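Local coordinates for GDSL-like protein (Roseburia intestinalis L1-82, PDB 6HFZ), which removes acetyl groups from acetylated mannans, acting as a two-domain esterase of the GDSL (SGNH hydrolase) type, at residues A[106-111]-A[153-158]; A[124-129]-A[227-232]; A[24-27]-A[32-35]; A[60-65]-A[209-214]; A[254-259]-A[360-365]. All blocks are in the same frame, centred on the assembly; numbering follows the deposited sequence.

Contact 1 (A[106-111]-A[153-158]); sequences EFSVND and LMHGRI. With ACT (acetate ion), chain E.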
# COMPACT_ATOMS: atom_id res chain seq x y z
N GLU A 106 0.97 5.16 -4.15
CA GLU A 106 -0.37 5.73 -4.04
C GLU A 106 -1.08 5.17 -2.80
O GLU A 106 -1.79 4.15 -2.89
CB GLU A 106 -1.11 5.37 -5.34
CG GLU A 106 -2.48 5.99 -5.53
CD GLU A 106 -3.63 5.38 -4.75
OE1 GLU A 106 -4.16 6.12 -3.86
OE2 GLU A 106 -3.96 4.17 -4.98
N PHE A 107 -0.88 5.85 -1.66
CA PHE A 107 -1.41 5.39 -0.37
C PHE A 107 -2.08 6.53 0.41
O PHE A 107 -2.40 6.37 1.58
CB PHE A 107 -0.30 4.75 0.48
CG PHE A 107 0.09 3.36 0.08
CD1 PHE A 107 -0.84 2.31 0.14
CD2 PHE A 107 1.35 3.09 -0.43
CE1 PHE A 107 -0.48 1.01 -0.20
CE2 PHE A 107 1.67 1.80 -0.86
CZ PHE A 107 0.78 0.76 -0.70
N SER A 108 -2.24 7.71 -0.21
CA SER A 108 -2.70 8.90 0.54
C SER A 108 -4.19 8.89 0.92
O SER A 108 -4.60 9.79 1.70
CB SER A 108 -2.32 10.19 -0.21
OG SER A 108 -0.92 10.17 -0.50
N VAL A 109 -5.01 7.91 0.47
CA VAL A 109 -6.35 7.75 1.02
C VAL A 109 -6.51 6.36 1.64
O VAL A 109 -7.66 5.85 1.84
CB VAL A 109 -7.46 8.02 -0.01
CG1 VAL A 109 -7.52 9.51 -0.36
CG2 VAL A 109 -7.34 7.18 -1.27
N ASN A 110 -5.39 5.73 1.97
CA ASN A 110 -5.38 4.48 2.72
C ASN A 110 -4.75 4.72 4.09
O ASN A 110 -5.37 4.46 5.14
CB ASN A 110 -4.61 3.38 1.98
CG ASN A 110 -5.37 2.84 0.79
OD1 ASN A 110 -5.10 3.25 -0.35
ND2 ASN A 110 -6.38 2.01 1.05
N ASP A 111 -3.54 5.26 4.08
CA ASP A 111 -2.84 5.74 5.27
C ASP A 111 -3.73 6.80 5.94
O ASP A 111 -4.31 7.62 5.26
CB ASP A 111 -1.50 6.40 4.96
CG ASP A 111 -0.43 5.43 4.49
OD1 ASP A 111 -0.80 4.27 4.10
OD2 ASP A 111 0.75 5.81 4.52
N LEU A 153 -0.55 15.62 3.87
CA LEU A 153 0.27 16.44 4.76
C LEU A 153 1.50 15.62 5.18
O LEU A 153 2.62 16.12 5.20
CB LEU A 153 -0.51 16.84 6.01
CG LEU A 153 0.29 17.70 6.98
CD1 LEU A 153 0.53 19.09 6.42
CD2 LEU A 153 -0.39 17.78 8.33
N MSE A 154 1.26 14.36 5.54
CA MSE A 154 2.34 13.46 5.96
C MSE A 154 3.18 13.04 4.77
O MSE A 154 4.42 13.08 4.80
CB MSE A 154 1.86 12.21 6.73
CG MSE A 154 1.03 12.47 7.96
SE MSE A 154 2.09 13.39 9.35
CE MSE A 154 1.24 15.12 8.98
N HIS A 155 2.51 12.59 3.70
CA HIS A 155 3.22 12.05 2.56
C HIS A 155 4.07 13.12 1.84
O HIS A 155 5.16 12.83 1.29
CB HIS A 155 2.24 11.34 1.65
CG HIS A 155 1.63 10.15 2.29
ND1 HIS A 155 0.53 9.50 1.75
CD2 HIS A 155 1.98 9.45 3.40
CE1 HIS A 155 0.22 8.47 2.54
NE2 HIS A 155 1.12 8.39 3.52
N GLY A 156 3.54 14.34 1.80
CA GLY A 156 4.20 15.46 1.16
C GLY A 156 5.50 15.85 1.86
O GLY A 156 6.43 16.36 1.20
N ARG A 157 5.55 15.70 3.18
CA ARG A 157 6.77 15.96 3.95
C ARG A 157 7.86 15.01 3.49
O ARG A 157 9.05 15.40 3.40
CB ARG A 157 6.56 15.82 5.45
CG ARG A 157 5.67 16.90 6.02
CD ARG A 157 5.27 16.59 7.46
NE ARG A 157 4.65 17.75 8.09
CZ ARG A 157 3.82 17.71 9.14
NH1 ARG A 157 3.65 16.58 9.81
NH2 ARG A 157 3.13 18.79 9.47
N ILE A 158 7.48 13.76 3.19
CA ILE A 158 8.42 12.78 2.65
C ILE A 158 8.79 13.13 1.21
O ILE A 158 9.97 13.02 0.83
CB ILE A 158 7.86 11.34 2.76
CG1 ILE A 158 7.58 10.98 4.21
CG2 ILE A 158 8.78 10.34 2.07
CD1 ILE A 158 8.71 11.30 5.20
C ACT E . -9.03 1.52 -0.77
O ACT E . -10.22 1.11 -0.54
OXT ACT E . -8.04 0.78 -0.71
CH3 ACT E . -8.76 2.94 -1.11

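Contact 2 (A[124-129]-A[227-232]); sequences LVRKVY and PAPLTK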
# COMPACT_ATOMS: atom_id res chain seq x y z
N LEU A 124 8.84 2.86 3.28
CA LEU A 124 8.52 2.38 1.94
C LEU A 124 9.30 3.16 0.88
O LEU A 124 9.94 2.54 -0.06
CB LEU A 124 7.01 2.50 1.70
CG LEU A 124 6.60 2.20 0.26
CD1 LEU A 124 6.91 0.75 -0.14
CD2 LEU A 124 5.11 2.51 0.05
N VAL A 125 9.27 4.49 0.97
CA VAL A 125 9.95 5.34 -0.01
C VAL A 125 11.46 5.02 -0.03
O VAL A 125 12.08 4.89 -1.11
CB VAL A 125 9.65 6.84 0.22
CG1 VAL A 125 10.58 7.74 -0.59
CG2 VAL A 125 8.20 7.18 -0.05
N ARG A 126 12.10 5.04 1.15
CA ARG A 126 13.55 4.71 1.24
C ARG A 126 13.83 3.36 0.57
O ARG A 126 14.78 3.24 -0.22
CB ARG A 126 14.04 4.74 2.68
CG ARG A 126 14.08 6.15 3.26
CD ARG A 126 14.52 6.15 4.69
NE ARG A 126 15.92 5.74 4.78
CZ ARG A 126 16.95 6.58 4.79
NH1 ARG A 126 16.77 7.87 4.58
NH2 ARG A 126 18.17 6.10 5.04
N LYS A 127 13.04 2.32 0.88
CA LYS A 127 13.31 0.99 0.35
C LYS A 127 13.22 0.99 -1.18
O LYS A 127 13.98 0.35 -1.87
CB LYS A 127 12.35 -0.03 0.97
CG LYS A 127 12.36 -1.44 0.36
CD LYS A 127 11.58 -2.47 1.13
CE LYS A 127 12.25 -2.88 2.41
NZ LYS A 127 11.32 -3.52 3.38
N VAL A 128 12.16 1.61 -1.72
CA VAL A 128 11.99 1.59 -3.18
C VAL A 128 13.07 2.43 -3.86
O VAL A 128 13.66 2.02 -4.88
CB VAL A 128 10.56 2.02 -3.57
CG1 VAL A 128 10.42 2.21 -5.07
CG2 VAL A 128 9.50 1.06 -3.04
N TYR A 129 13.35 3.61 -3.33
CA TYR A 129 14.22 4.59 -3.95
C TYR A 129 15.66 4.05 -3.99
O TYR A 129 16.36 4.26 -4.97
CB TYR A 129 14.14 5.92 -3.21
CG TYR A 129 14.91 7.08 -3.79
CD1 TYR A 129 14.53 7.70 -4.97
CD2 TYR A 129 16.08 7.52 -3.18
CE1 TYR A 129 15.23 8.80 -5.46
CE2 TYR A 129 16.79 8.62 -3.67
CZ TYR A 129 16.36 9.26 -4.81
OH TYR A 129 17.01 10.37 -5.27
N PRO A 227 19.50 11.74 1.83
CA PRO A 227 19.56 12.25 3.18
C PRO A 227 19.27 11.21 4.27
O PRO A 227 18.63 10.16 3.99
CB PRO A 227 18.48 13.33 3.15
CG PRO A 227 17.42 12.76 2.24
CD PRO A 227 18.22 12.07 1.15
N ALA A 228 19.69 11.54 5.51
CA ALA A 228 19.28 10.84 6.72
C ALA A 228 17.76 10.90 6.84
O ALA A 228 17.16 11.89 6.40
CB ALA A 228 19.92 11.49 7.93
N PRO A 229 17.09 9.89 7.43
CA PRO A 229 15.62 9.91 7.52
C PRO A 229 15.08 11.07 8.36
O PRO A 229 15.74 11.59 9.23
CB PRO A 229 15.22 8.57 8.14
CG PRO A 229 16.53 7.96 8.66
CD PRO A 229 17.68 8.66 7.98
N LEU A 230 13.87 11.51 8.01
CA LEU A 230 13.16 12.55 8.70
C LEU A 230 12.51 12.00 9.99
O LEU A 230 12.54 12.64 11.02
CB LEU A 230 12.12 13.09 7.71
CG LEU A 230 11.35 14.32 8.18
CD1 LEU A 230 12.33 15.46 8.43
CD2 LEU A 230 10.32 14.71 7.14
N THR A 231 11.94 10.79 9.94
CA THR A 231 11.35 10.12 11.08
C THR A 231 12.36 9.15 11.71
O THR A 231 13.48 9.03 11.22
CB THR A 231 10.04 9.40 10.69
OG1 THR A 231 10.40 8.20 10.00
CG2 THR A 231 9.20 10.27 9.77
N LYS A 232 11.93 8.45 12.77
CA LYS A 232 12.73 7.35 13.39
C LYS A 232 12.97 6.18 12.40
O LYS A 232 13.89 5.39 12.59
CB LYS A 232 12.02 6.81 14.62
CG LYS A 232 11.95 7.77 15.79
CD LYS A 232 11.41 7.09 17.04
CE LYS A 232 11.06 8.08 18.13
NZ LYS A 232 12.26 8.72 18.72

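Contact 3 (A[24-27]-A[32-35]); sequences MDRA and ALNI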
# COMPACT_ATOMS: atom_id res chain seq x y z
N MSE A 24 12.74 8.30 -19.53
CA MSE A 24 12.21 8.78 -20.80
C MSE A 24 13.26 8.64 -21.91
O MSE A 24 12.91 8.29 -23.03
CB MSE A 24 11.68 10.20 -20.69
CG MSE A 24 10.50 10.11 -19.74
SE MSE A 24 9.58 11.87 -19.65
CE MSE A 24 8.14 11.40 -18.35
N ASP A 25 14.53 8.89 -21.57
CA ASP A 25 15.62 8.82 -22.53
C ASP A 25 15.83 7.38 -22.96
O ASP A 25 16.13 7.13 -24.11
CB ASP A 25 16.93 9.39 -21.98
CG ASP A 25 16.97 10.91 -21.94
OD1 ASP A 25 16.22 11.52 -22.71
OD2 ASP A 25 17.73 11.46 -21.13
N ARG A 26 15.69 6.43 -22.01
CA ARG A 26 15.77 5.03 -22.32
C ARG A 26 14.61 4.62 -23.23
O ARG A 26 14.79 3.83 -24.17
CB ARG A 26 15.80 4.22 -21.01
CG ARG A 26 17.17 4.30 -20.34
CD ARG A 26 17.21 3.78 -18.91
NE ARG A 26 16.86 2.37 -18.80
CZ ARG A 26 16.48 1.75 -17.68
NH1 ARG A 26 16.34 2.43 -16.56
NH2 ARG A 26 16.23 0.45 -17.68
N ALA A 27 13.42 5.16 -22.96
CA ALA A 27 12.20 4.84 -23.77
C ALA A 27 12.39 5.37 -25.19
O ALA A 27 12.03 4.71 -26.17
CB ALA A 27 10.99 5.49 -23.14
N ALA A 32 13.52 -1.73 -23.28
CA ALA A 32 12.41 -2.42 -22.59
C ALA A 32 12.33 -1.91 -21.13
O ALA A 32 13.33 -1.89 -20.43
CB ALA A 32 12.61 -3.90 -22.65
N LEU A 33 11.13 -1.47 -20.71
CA LEU A 33 10.97 -0.79 -19.44
C LEU A 33 9.77 -1.36 -18.68
O LEU A 33 8.75 -1.77 -19.27
CB LEU A 33 10.80 0.71 -19.71
CG LEU A 33 12.04 1.38 -20.29
CD1 LEU A 33 11.67 2.71 -20.93
CD2 LEU A 33 13.13 1.56 -19.24
N ASN A 34 9.92 -1.38 -17.36
CA ASN A 34 8.92 -1.91 -16.46
C ASN A 34 8.25 -0.74 -15.71
O ASN A 34 8.91 -0.01 -15.02
CB ASN A 34 9.61 -2.87 -15.49
CG ASN A 34 10.15 -4.11 -16.18
OD1 ASN A 34 9.57 -4.61 -17.14
ND2 ASN A 34 11.23 -4.66 -15.66
N ILE A 35 6.95 -0.59 -15.90
CA ILE A 35 6.15 0.51 -15.37
C ILE A 35 5.28 -0.04 -14.24
O ILE A 35 4.38 -0.85 -14.54
CB ILE A 35 5.31 1.10 -16.52
CG1 ILE A 35 6.15 1.49 -17.74
CG2 ILE A 35 4.44 2.26 -16.03
CD1 ILE A 35 7.24 2.52 -17.49
O HOH W 1 16.30 -1.04 -20.14

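Contact 4 (A[60-65]-A[209-214]); sequences YEWWKK and FLDKVK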
# COMPACT_ATOMS: atom_id res chain seq x y z
N TYR A 60 -0.05 3.62 -18.05
CA TYR A 60 0.73 2.62 -18.81
C TYR A 60 0.56 2.91 -20.31
O TYR A 60 1.53 2.93 -21.08
CB TYR A 60 0.32 1.21 -18.38
CG TYR A 60 0.86 0.10 -19.23
CD1 TYR A 60 2.21 -0.21 -19.25
CD2 TYR A 60 -0.00 -0.64 -20.02
CE1 TYR A 60 2.70 -1.25 -20.04
CE2 TYR A 60 0.47 -1.67 -20.82
CZ TYR A 60 1.82 -1.97 -20.82
OH TYR A 60 2.24 -3.00 -21.62
N GLU A 61 -0.68 3.18 -20.72
CA GLU A 61 -0.98 3.49 -22.13
C GLU A 61 -0.26 4.79 -22.54
O GLU A 61 0.19 4.88 -23.70
CB GLU A 61 -2.50 3.52 -22.38
CG GLU A 61 -3.09 2.13 -22.39
CD GLU A 61 -4.49 1.97 -22.93
OE1 GLU A 61 -5.34 2.81 -22.60
OE2 GLU A 61 -4.74 0.99 -23.66
N TRP A 62 -0.16 5.78 -21.64
CA TRP A 62 0.63 6.98 -21.91
C TRP A 62 2.07 6.63 -22.33
O TRP A 62 2.54 7.18 -23.32
CB TRP A 62 0.62 8.01 -20.77
CG TRP A 62 1.38 9.27 -21.05
CD1 TRP A 62 0.87 10.42 -21.58
CD2 TRP A 62 2.78 9.51 -20.84
NE1 TRP A 62 1.87 11.35 -21.72
CE2 TRP A 62 3.06 10.81 -21.31
CE3 TRP A 62 3.84 8.73 -20.36
CZ2 TRP A 62 4.32 11.37 -21.22
CZ3 TRP A 62 5.09 9.29 -20.29
CH2 TRP A 62 5.34 10.58 -20.75
N TRP A 63 2.77 5.79 -21.55
CA TRP A 63 4.15 5.40 -21.89
C TRP A 63 4.18 4.78 -23.30
O TRP A 63 4.98 5.20 -24.15
CB TRP A 63 4.72 4.46 -20.82
CG TRP A 63 5.08 5.15 -19.54
CD1 TRP A 63 4.32 5.27 -18.40
CD2 TRP A 63 6.30 5.85 -19.27
NE1 TRP A 63 5.00 5.99 -17.45
CE2 TRP A 63 6.22 6.34 -17.94
CE3 TRP A 63 7.46 6.07 -20.01
CZ2 TRP A 63 7.25 7.07 -17.37
CZ3 TRP A 63 8.48 6.80 -19.44
CH2 TRP A 63 8.38 7.29 -18.14
N LYS A 64 3.33 3.78 -23.54
CA LYS A 64 3.27 3.08 -24.86
C LYS A 64 3.09 4.08 -26.02
O LYS A 64 3.79 3.99 -27.02
CB LYS A 64 2.13 2.07 -24.88
CG LYS A 64 2.34 0.85 -24.00
CD LYS A 64 1.21 -0.12 -24.09
CE LYS A 64 1.09 -0.77 -25.45
NZ LYS A 64 -0.08 -1.67 -25.51
N LYS A 65 2.16 5.03 -25.86
CA LYS A 65 1.78 5.96 -26.94
C LYS A 65 2.86 7.03 -27.15
O LYS A 65 3.14 7.46 -28.28
CB LYS A 65 0.43 6.64 -26.65
CG LYS A 65 -0.11 7.47 -27.80
CD LYS A 65 -0.39 6.65 -29.08
CE LYS A 65 -0.52 7.49 -30.35
NZ LYS A 65 -1.64 8.45 -30.27
N PHE A 209 1.51 16.04 -16.04
CA PHE A 209 2.82 16.22 -15.47
C PHE A 209 3.86 15.45 -16.30
O PHE A 209 4.91 16.01 -16.60
CB PHE A 209 2.83 15.76 -14.00
CG PHE A 209 4.19 15.79 -13.35
CD1 PHE A 209 4.77 17.00 -13.00
CD2 PHE A 209 4.89 14.62 -13.12
CE1 PHE A 209 6.03 17.04 -12.43
CE2 PHE A 209 6.15 14.66 -12.53
CZ PHE A 209 6.69 15.87 -12.15
N LEU A 210 3.55 14.19 -16.67
CA LEU A 210 4.53 13.36 -17.41
C LEU A 210 4.86 14.10 -18.73
O LEU A 210 6.00 14.23 -19.12
CB LEU A 210 3.98 11.95 -17.66
CG LEU A 210 3.88 11.08 -16.42
CD1 LEU A 210 3.38 9.71 -16.76
CD2 LEU A 210 5.23 11.02 -15.71
N ASP A 211 3.83 14.69 -19.34
CA ASP A 211 4.05 15.42 -20.64
C ASP A 211 4.94 16.65 -20.41
O ASP A 211 5.80 16.98 -21.23
CB ASP A 211 2.70 15.76 -21.29
CG ASP A 211 2.19 14.64 -22.19
OD1 ASP A 211 3.01 14.02 -22.90
OD2 ASP A 211 1.00 14.40 -22.19
N LYS A 212 4.73 17.38 -19.31
CA LYS A 212 5.52 18.54 -18.98
C LYS A 212 6.99 18.12 -18.77
O LYS A 212 7.93 18.79 -19.24
CB LYS A 212 4.97 19.27 -17.75
CG LYS A 212 5.85 20.41 -17.28
CD LYS A 212 5.52 20.96 -15.92
CE LYS A 212 4.20 21.67 -15.93
NZ LYS A 212 4.29 22.95 -16.66
N VAL A 213 7.19 17.01 -18.06
CA VAL A 213 8.55 16.52 -17.82
C VAL A 213 9.23 16.16 -19.14
O VAL A 213 10.46 16.38 -19.26
CB VAL A 213 8.56 15.33 -16.85
CG1 VAL A 213 9.93 14.67 -16.72
CG2 VAL A 213 8.05 15.79 -15.50
N LYS A 214 8.50 15.50 -20.04
CA LYS A 214 9.06 14.99 -21.27
C LYS A 214 9.56 16.15 -22.16
O LYS A 214 10.59 16.02 -22.84
CB LYS A 214 8.06 14.17 -22.06
CG LYS A 214 8.51 13.89 -23.49
CD LYS A 214 7.59 13.02 -24.27
CE LYS A 214 8.22 12.57 -25.58
NZ LYS A 214 8.11 13.60 -26.63

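Contact 5 (A[254-259]-A[360-365]); sequences VADTSA and PFYLVS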
# COMPACT_ATOMS: atom_id res chain seq x y z
N VAL A 254 -3.60 -24.18 11.64
CA VAL A 254 -3.09 -25.05 10.58
C VAL A 254 -2.67 -24.19 9.38
O VAL A 254 -3.42 -23.30 8.95
CB VAL A 254 -4.15 -26.11 10.20
CG1 VAL A 254 -5.54 -25.51 10.04
CG2 VAL A 254 -3.79 -26.86 8.94
N ALA A 255 -1.51 -24.48 8.82
CA ALA A 255 -1.03 -23.75 7.66
C ALA A 255 -1.98 -23.93 6.47
O ALA A 255 -2.47 -25.05 6.22
CB ALA A 255 0.34 -24.24 7.31
N ASP A 256 -2.20 -22.84 5.72
CA ASP A 256 -2.94 -22.84 4.47
C ASP A 256 -1.89 -22.96 3.36
O ASP A 256 -1.15 -22.03 3.14
CB ASP A 256 -3.82 -21.59 4.33
CG ASP A 256 -4.37 -21.34 2.94
OD1 ASP A 256 -4.46 -22.33 2.14
OD2 ASP A 256 -4.72 -20.19 2.65
N THR A 257 -1.82 -24.11 2.68
CA THR A 257 -0.79 -24.35 1.70
C THR A 257 -1.33 -24.13 0.27
O THR A 257 -0.62 -24.44 -0.70
CB THR A 257 -0.20 -25.76 1.85
OG1 THR A 257 -1.26 -26.69 1.66
CG2 THR A 257 0.40 -26.00 3.21
N SER A 258 -2.52 -23.54 0.12
CA SER A 258 -3.14 -23.38 -1.21
C SER A 258 -2.45 -22.27 -2.03
O SER A 258 -1.65 -21.45 -1.51
CB SER A 258 -4.64 -23.18 -1.05
OG SER A 258 -4.92 -21.91 -0.52
N ALA A 259 -2.61 -22.33 -3.35
CA ALA A 259 -1.87 -21.45 -4.28
C ALA A 259 -2.43 -20.02 -4.21
O ALA A 259 -3.63 -19.81 -4.30
CB ALA A 259 -1.98 -21.99 -5.69
N PRO A 360 -13.53 -19.69 9.30
CA PRO A 360 -12.52 -19.78 10.35
C PRO A 360 -11.80 -18.42 10.48
O PRO A 360 -11.96 -17.54 9.63
CB PRO A 360 -11.53 -20.81 9.82
CG PRO A 360 -11.66 -20.69 8.33
CD PRO A 360 -13.10 -20.34 8.06
N PHE A 361 -11.04 -18.27 11.56
CA PHE A 361 -10.14 -17.13 11.70
C PHE A 361 -8.98 -17.33 10.70
O PHE A 361 -8.48 -18.43 10.59
CB PHE A 361 -9.66 -17.04 13.15
CG PHE A 361 -8.93 -15.77 13.46
CD1 PHE A 361 -7.58 -15.63 13.15
CD2 PHE A 361 -9.60 -14.69 14.03
CE1 PHE A 361 -6.92 -14.44 13.42
CE2 PHE A 361 -8.95 -13.48 14.21
CZ PHE A 361 -7.60 -13.37 13.95
N TYR A 362 -8.58 -16.28 9.97
CA TYR A 362 -7.41 -16.36 9.05
C TYR A 362 -6.31 -15.41 9.57
O TYR A 362 -6.45 -14.19 9.47
CB TYR A 362 -7.79 -16.04 7.59
CG TYR A 362 -6.76 -16.59 6.62
CD1 TYR A 362 -5.50 -16.05 6.53
CD2 TYR A 362 -7.04 -17.71 5.82
CE1 TYR A 362 -4.53 -16.60 5.69
CE2 TYR A 362 -6.12 -18.24 4.94
CZ TYR A 362 -4.85 -17.70 4.90
OH TYR A 362 -3.91 -18.26 4.08
N LEU A 363 -5.22 -15.98 10.05
CA LEU A 363 -4.01 -15.25 10.44
C LEU A 363 -3.08 -15.19 9.22
O LEU A 363 -2.54 -16.20 8.76
CB LEU A 363 -3.38 -15.97 11.64
CG LEU A 363 -2.09 -15.35 12.18
CD1 LEU A 363 -2.31 -13.92 12.70
CD2 LEU A 363 -1.50 -16.21 13.29
N VAL A 364 -2.92 -13.98 8.64
CA VAL A 364 -2.19 -13.85 7.41
C VAL A 364 -0.68 -13.77 7.70
O VAL A 364 0.14 -14.43 7.06
CB VAL A 364 -2.67 -12.64 6.59
CG1 VAL A 364 -1.79 -12.40 5.36
CG2 VAL A 364 -4.16 -12.76 6.24
N SER A 365 -0.25 -12.94 8.66
CA SER A 365 1.15 -12.75 8.93
C SER A 365 1.34 -12.10 10.29
O SER A 365 0.42 -11.45 10.78
CB SER A 365 1.86 -11.87 7.89
OG SER A 365 1.60 -10.46 8.11

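Contact 1 (A[106-111]-A[153-158])
The imidazole of H155 is held by its edge: S108, F107 and D111 line its rim, while the ring of Y121 stacks on it. At one corner ND1 lies 2.8 Å from S108 OG, a hydrogen bond in which either atom could be the donor. At the other, NE2 gives its hydrogen to D111 OD2 over 2.8 Å, a noticeably bent bond (141°). The oxygen stays near the ring plane, but the carboxylate is turned 75° to the imidazole, so NE2 approaches OD2 from above the carboxylate plane. Between these two bonds CE1 is 3.5 Å from F107 O, the carbonyl that also accepts the backbone N-H groups of N110 and D111 and folds 106-111 into a tight turn. Gripped at both nitrogens, H155 is fixed in rotation. Its partners are shared: S84 also bonds D111 OD2, and H141 bonds S108 OG. The turn has a second job. N110 ND2 reaches an acetate ion, probably from the crystallisation liquor, with OXT 2.7 Å away and a nearly straight bond (165°); S41 N, G81 N and H193 NE2 bind the same ion. N110 ND2, S41 N and G81 N are consistent with the oxyanion hole of SGNH hydrolases, H193 is probably the catalytic histidine, and H155, with S108 and D111, would then be second-shell support for the turn bearing N110. The turn follows strand 102-106 of the central sheet and leads into helix 115-129, where F107 rests on L124; H155 comes from helix 152-161, whose R157 and I158 lean on M118 of helix 115-129.

Contact 2 (A[124-129]-A[227-232])
R126 and P229 cross obliquely, with P229 CG over the face of the guanidinium, 4.0 Å above its plane and near the centre, and P229 CD 3.6 Å from R126 NH1 on the same face. The edge of the group does the polar work. NH1 points at the carbonyl of P227 and donates to its oxygen over 3.0 Å (155°), with the oxygen close to the guanidinium plane and the nitrogen in the carbonyl plane. The chain of R126 bends at chi3 (67°), which turns its head onto P227-P229. This joins helix 115-129 of the SGNH domain to the irregular segment that carries the chain from helix 196-215 toward strand 237-241 and the second, all-beta domain. NE of R126 makes a salt bridge to E236 and NH1 a further hydrogen bond to Y162, so one side chain gathers several parts of this region. A leucine in place of R126 would probably leave P227 O without its donor, strip E236 of its positive mate and uncover the ring of P229. Just beyond, E122 on the same helix takes the backbone N-H of L230 and bonds T231 OG1, and A228 O is hydrogen-bonded to H161 NE2 of helix 152-161.

Contact 3 (A[24-27]-A[32-35])
The apolar contact is between L33 and A27: L33 CD1 presses against the alanine, 3.6 Å from A27 CB and equally near A27 CA, which brings the leucine right up to the helix backbone. The other methyl of L33 makes a contact of a different kind, with a charged group. CD2 lies over one face of the R26 guanidinium, 3.5 Å above the plane and offset toward its rim; the nearest atom of that group is R26 NH2, 3.6 Å from L33 CD2. L33 manages both because its CG stands opposite the carbonyl carbon (chi1 -66°), which aims the fork at the helix. R26 meets it by a bend at chi3 (62°) that folds its head back over the leucine. Helix 18-28 thus turns through a short connection into strand 32-39, next to the edge strand 71-78 in the mostly parallel sheet at the heart of the SGNH fold, and the side chain of L33 packs that helix against the start of the strand. One water, at the edge of the guanidinium and in its plane, bridges the two segments: it accepts from R26 NH2 at 2.9 Å and donates to A32 O at 3.1 Å, so the arginine reaches the strand backbone without touching it. Two salt bridges hold the same head: NE to E31 in the connection, and NH2 to D101. The second oxygen of D101 takes the backbone N-H of N34.

Contact 4 (A[60-65]-A[209-214])
W62 lays its indole against L210, with L210 CB 3.7 Å from the centroid of the six-membered ring and only 14° off the ring normal, a clean CH-pi contact over the face. L210 CD1 carries the overlap to the CE3-CZ3 side, 3.8 Å from W62 CE3. With CG anti to the backbone N (chi1 -177°), W62 reaches straight across to the other helix. The pyrrole edge meets D211: W62 NE1 gives a weak hydrogen bond to D211 OD2 at 3.2 Å, and OD1 is similarly close, at 3.1 Å. The carboxylate is steeply tilted to the indole, and its CG lies near the indole plane, beside the N-H. W62 is therefore held twice by successive residues, by its face on L210 and by its edge at D211. W63 completes the layer. W62 CZ3 stands 3.8 Å above the centre of the W63 ring, and W63 NE1 approaches L210 CD1 at 4.1 Å, a nitrogen buried here with no hydrogen-bond partner in the model. Bulky indoles fill the interface, in keeping with the 11.8 Å between the axes of 60-65 and 209-214, which run in roughly the same direction and cross at -31°. Helix 55-66 and the long helix 196-215 are joined in this way on one side of the central sheet. Helix 18-28 adds M24, a selenomethionine touching both tryptophans and L210, while W63 reaches the sheet itself, packing on I35 of strand 32-39 and meeting F102 of strand 102-106 edge to face.

Contact 5 (A[254-259]-A[360-365])
Both key side chains have CG anti to the backbone N, D256 with chi1 166° and Y362 with chi1 -159°, so the carboxylate and the phenol end are brought together although the CA atoms of D256 and Y362 are 9.1 Å apart. The link is one short hydrogen bond, Y362 OH to D256 OD2, 2.5 Å. The hydroxyl comes to the anti lone pair of OD2, on the side away from OD1, and OD2 lies near the plane of the ring while the carboxylate stands almost perpendicular to it (85°). The other oxygen is turned back on its own segment. D256 OD1 takes S258 OG at 2.7 Å through its syn lone pair and S258 N at 3.1 Å from above the carboxylate plane; the backbone bond makes an Asx turn, which shapes the chain after strand 254-255. Y362 sits on strand 361-370 of the beta domain, and strand 271-273 runs between the two; G270 N also bonds the phenol oxygen. Were D256 replaced by alanine, Y362 OH would probably lose its acceptor and the turn at S258 its pin. The turn also borders a bound HEPES buffer molecule, probably from the crystallisation liquor, close to D256 and hydrogen-bonded by T257 N. With three donors directed at one carboxylate, D256 is likely to favour its charged form.

Starting from the N terminus, contact 3 closes first and locally, bringing helix 18-28 onto the strand that follows it. Contact 4 then opens at 60-65 and shuts only at 209-214, joining the early and last long helices of the SGNH domain around a wide loop. Contact 1 is nested inside that loop. Contact 2 opens between the segments of contact 1 and ends beyond contact 4, so it crosses both and carries the tie out to the loop between helix 196-215 and strand 237-241. Contact 5 comes last, wholly within the beta domain. Contacts 3 and 4 touch through M24, and contacts 1 and 2 through F107 and L124; contact 5 lies well away from the others.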